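Local coordinates for protein alpha-1,2-mannosidase (Trichoderma reesei, PDB 1HCU) that probably trims alpha-1,2-linked mannose residues from high-mannose N-glycans, as a calcium-dependent glycosidase of family 47, at residues A[275-283]-A[292-301]. Residues are numbered along the deposited sequence; the frame is centred on the assembly and turned at random.
Sequences STIGHLGSH and FLSSYNGQST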
loop_
_atom_site.group_PDB
_atom_site.type_symbol
_atom_site.label_atom_id
_atom_site.label_comp_id
_atom_site.label_asym_id
_atom_site.label_seq_id
_atom_site.Cartn_x
_atom_site.Cartn_y
_atom_site.Cartn_z
ATOM N N SER A 275 8.566 13.761 14.494
ATOM C CA SER A 275 9.545 14.462 13.679
ATOM C C SER A 275 8.995 14.921 12.325
ATOM O O SER A 275 9.372 15.986 11.852
ATOM C CB SER A 275 10.796 13.598 13.460
ATOM O OG SER A 275 11.592 13.568 14.620
ATOM N N THR A 276 8.118 14.146 11.690
ATOM C CA THR A 276 7.608 14.600 10.398
ATOM C C THR A 276 6.598 15.721 10.609
ATOM O O THR A 276 6.440 16.594 9.762
ATOM C CB THR A 276 6.973 13.453 9.561
ATOM O OG1 THR A 276 5.566 13.374 9.808
ATOM C CG2 THR A 276 7.627 12.137 9.900
ATOM N N ILE A 277 5.936 15.709 11.759
ATOM C CA ILE A 277 4.968 16.739 12.078
ATOM C C ILE A 277 5.660 18.070 12.351
ATOM O O ILE A 277 5.183 19.119 11.919
ATOM C CB ILE A 277 4.119 16.352 13.308
ATOM C CG1 ILE A 277 3.154 15.227 12.935
ATOM C CG2 ILE A 277 3.327 17.562 13.807
ATOM C CD1 ILE A 277 2.262 14.787 14.074
ATOM N N GLY A 278 6.789 18.030 13.052
ATOM C CA GLY A 278 7.495 19.262 13.357
ATOM C C GLY A 278 8.493 19.715 12.302
ATOM O O GLY A 278 8.924 20.865 12.315
ATOM N N HIS A 279 8.843 18.838 11.366
ATOM C CA HIS A 279 9.843 19.196 10.363
ATOM C C HIS A 279 9.500 18.918 8.894
ATOM O O HIS A 279 10.006 19.596 8.009
ATOM C CB HIS A 279 11.156 18.490 10.703
ATOM C CG HIS A 279 11.613 18.705 12.113
ATOM N ND1 HIS A 279 12.076 19.921 12.572
ATOM C CD2 HIS A 279 11.683 17.857 13.167
ATOM C CE1 HIS A 279 12.412 19.810 13.845
ATOM N NE2 HIS A 279 12.182 18.568 14.230
ATOM N N LEU A 280 8.652 17.927 8.634
ATOM C CA LEU A 280 8.291 17.581 7.260
ATOM C C LEU A 280 6.985 18.234 6.801
ATOM O O LEU A 280 6.742 18.353 5.597
ATOM C CB LEU A 280 8.197 16.058 7.098
ATOM C CG LEU A 280 9.480 15.238 7.354
ATOM C CD1 LEU A 280 9.246 13.787 6.955
ATOM C CD2 LEU A 280 10.631 15.808 6.544
ATOM N N GLY A 281 6.153 18.649 7.755
ATOM C CA GLY A 281 4.901 19.296 7.407
ATOM C C GLY A 281 5.242 20.554 6.631
ATOM O O GLY A 281 6.020 21.383 7.104
ATOM N N SER A 282 4.679 20.706 5.439
ATOM C CA SER A 282 4.978 21.872 4.617
ATOM C C SER A 282 3.699 22.498 4.054
ATOM O O SER A 282 2.735 21.787 3.728
ATOM C CB SER A 282 5.928 21.457 3.483
ATOM O OG SER A 282 6.327 22.565 2.692
ATOM N N HIS A 283 3.689 23.825 3.938
ATOM C CA HIS A 283 2.512 24.530 3.428
ATOM C C HIS A 283 2.806 25.291 2.142
ATOM O O HIS A 283 3.751 26.069 2.086
ATOM C CB HIS A 283 1.988 25.512 4.490
ATOM C CG HIS A 283 1.794 24.895 5.839
ATOM N ND1 HIS A 283 0.855 23.914 6.084
ATOM C CD2 HIS A 283 2.443 25.093 7.009
ATOM C CE1 HIS A 283 0.937 23.531 7.346
ATOM N NE2 HIS A 283 1.894 24.231 7.930
ATOM N N PHE A 292 1.313 19.392 3.097
ATOM C CA PHE A 292 1.888 18.239 2.399
ATOM C C PHE A 292 3.155 17.793 3.131
ATOM O O PHE A 292 3.677 18.513 3.982
ATOM C CB PHE A 292 2.270 18.589 0.949
ATOM C CG PHE A 292 1.105 18.993 0.089
ATOM C CD1 PHE A 292 0.008 18.145 -0.072
ATOM C CD2 PHE A 292 1.092 20.233 -0.547
ATOM C CE1 PHE A 292 -1.082 18.531 -0.849
ATOM C CE2 PHE A 292 0.003 20.628 -1.329
ATOM C CZ PHE A 292 -1.083 19.779 -1.478
ATOM N N LEU A 293 3.653 16.609 2.790
ATOM C CA LEU A 293 4.873 16.099 3.408
ATOM C C LEU A 293 6.053 16.282 2.450
ATOM O O LEU A 293 6.009 15.828 1.296
ATOM C CB LEU A 293 4.718 14.613 3.776
ATOM C CG LEU A 293 3.665 14.272 4.846
ATOM C CD1 LEU A 293 3.769 12.799 5.274
ATOM C CD2 LEU A 293 3.877 15.172 6.046
ATOM N N SER A 294 7.094 16.967 2.922
ATOM C CA SER A 294 8.295 17.188 2.118
ATOM C C SER A 294 9.212 15.988 2.306
ATOM O O SER A 294 9.030 15.207 3.243
ATOM C CB SER A 294 9.054 18.441 2.580
ATOM O OG SER A 294 8.338 19.636 2.314
ATOM N N SER A 295 10.184 15.844 1.407
ATOM C CA SER A 295 11.166 14.774 1.496
ATOM C C SER A 295 12.321 15.429 2.233
ATOM O O SER A 295 12.318 16.649 2.424
ATOM C CB SER A 295 11.626 14.337 0.108
ATOM O OG SER A 295 12.278 15.405 -0.553
ATOM N N TYR A 296 13.316 14.645 2.636
ATOM C CA TYR A 296 14.432 15.218 3.375
ATOM C C TYR A 296 15.770 14.567 3.108
ATOM O O TYR A 296 15.852 13.440 2.626
ATOM C CB TYR A 296 14.139 15.167 4.882
ATOM C CG TYR A 296 14.034 13.761 5.438
ATOM C CD1 TYR A 296 15.176 13.049 5.824
ATOM C CD2 TYR A 296 12.794 13.123 5.544
ATOM C CE1 TYR A 296 15.083 11.724 6.298
ATOM C CE2 TYR A 296 12.694 11.809 6.013
ATOM C CZ TYR A 296 13.844 11.118 6.386
ATOM O OH TYR A 296 13.744 9.825 6.827
ATOM N N ASN A 297 16.818 15.308 3.435
ATOM C CA ASN A 297 18.186 14.859 3.293
ATOM C C ASN A 297 18.934 15.735 4.278
ATOM O O ASN A 297 19.196 16.911 4.016
ATOM C CB ASN A 297 18.683 15.078 1.863
ATOM C CG ASN A 297 20.012 14.391 1.602
ATOM O OD1 ASN A 297 20.422 14.219 0.460
ATOM N ND2 ASN A 297 20.692 13.996 2.667
ATOM N N GLY A 298 19.264 15.162 5.429
ATOM C CA GLY A 298 19.932 15.934 6.457
ATOM C C GLY A 298 18.833 16.774 7.079
ATOM O O GLY A 298 17.688 16.324 7.164
ATOM N N GLN A 299 19.160 17.992 7.489
ATOM C CA GLN A 299 18.174 18.876 8.091
ATOM C C GLN A 299 17.468 19.685 7.000
ATOM O O GLN A 299 16.681 20.573 7.290
ATOM C CB GLN A 299 18.853 19.827 9.079
ATOM C CG GLN A 299 19.997 19.195 9.866
ATOM C CD GLN A 299 19.561 17.969 10.630
ATOM O OE1 GLN A 299 18.609 18.023 11.415
ATOM N NE2 GLN A 299 20.252 16.853 10.414
ATOM N N SER A 300 17.747 19.376 5.739
ATOM C CA SER A 300 17.118 20.101 4.638
ATOM C C SER A 300 15.937 19.310 4.066
ATOM O O SER A 300 16.008 18.084 3.922
ATOM C CB SER A 300 18.133 20.367 3.524
ATOM O OG SER A 300 18.302 19.221 2.709
ATOM N N THR A 301 14.859 20.015 3.733
ATOM C CA THR A 301 13.668 19.370 3.183
ATOM C C THR A 301 13.352 19.891 1.786
ATOM O O THR A 301 13.685 21.019 1.447
ATOM C CB THR A 301 12.438 19.588 4.099
ATOM O OG1 THR A 301 12.129 20.985 4.168
ATOM C CG2 THR A 301 12.722 19.069 5.511
#
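Ser282 and Phe292 form a hydrogen-bonded antiparallel pair, Ser282 N giving to Phe292 O at 2.8 Å and Phe292 N to Ser282 O at 2.9 Å, and two residues further along each chain, beyond the non-hydrogen-bonded pair Gly281 and Leu293, Ser294 N reaches Leu280 O at 3.0 Å, a nearly straight bond (N-H...O 170°). That third bond holds the chain where helix 263-280 gives way to strand 281-282, next to a pi-type turn at 276-280. Leu280 contributes the largest share of the contact of any one residue. Its CG sits beside the backbone N and anti to the carbonyl carbon (chi1 -62°), which brings the branched end up to strands 292-297 and 300-306: CD2 meets Tyr296 CD2 obliquely at 3.6 Å and Thr301 CG2 at 4.0 Å, while CD1 also touches the tyrosine ring. An alanine here would lose both methyl branches and is likely to open a gap between the helix end, Tyr296 and Thr301. Ser294 OG lies 3.2 Å from Ser282 CB, whereas Ser282 OG turns to Asp359 and Trp357. Tyr296 OH bonds to Ile222 O. The contact thus closes a beta hairpin straight after a helix, within the (alpha/alpha)7-barrel fold of family 47; strand 292-297 goes on to pair with strands 300-306 and 237-238, Phe292 packs among Phe355, Trp357 and Tyr339, and Leu293 rests on Phe331 of helix 326-344.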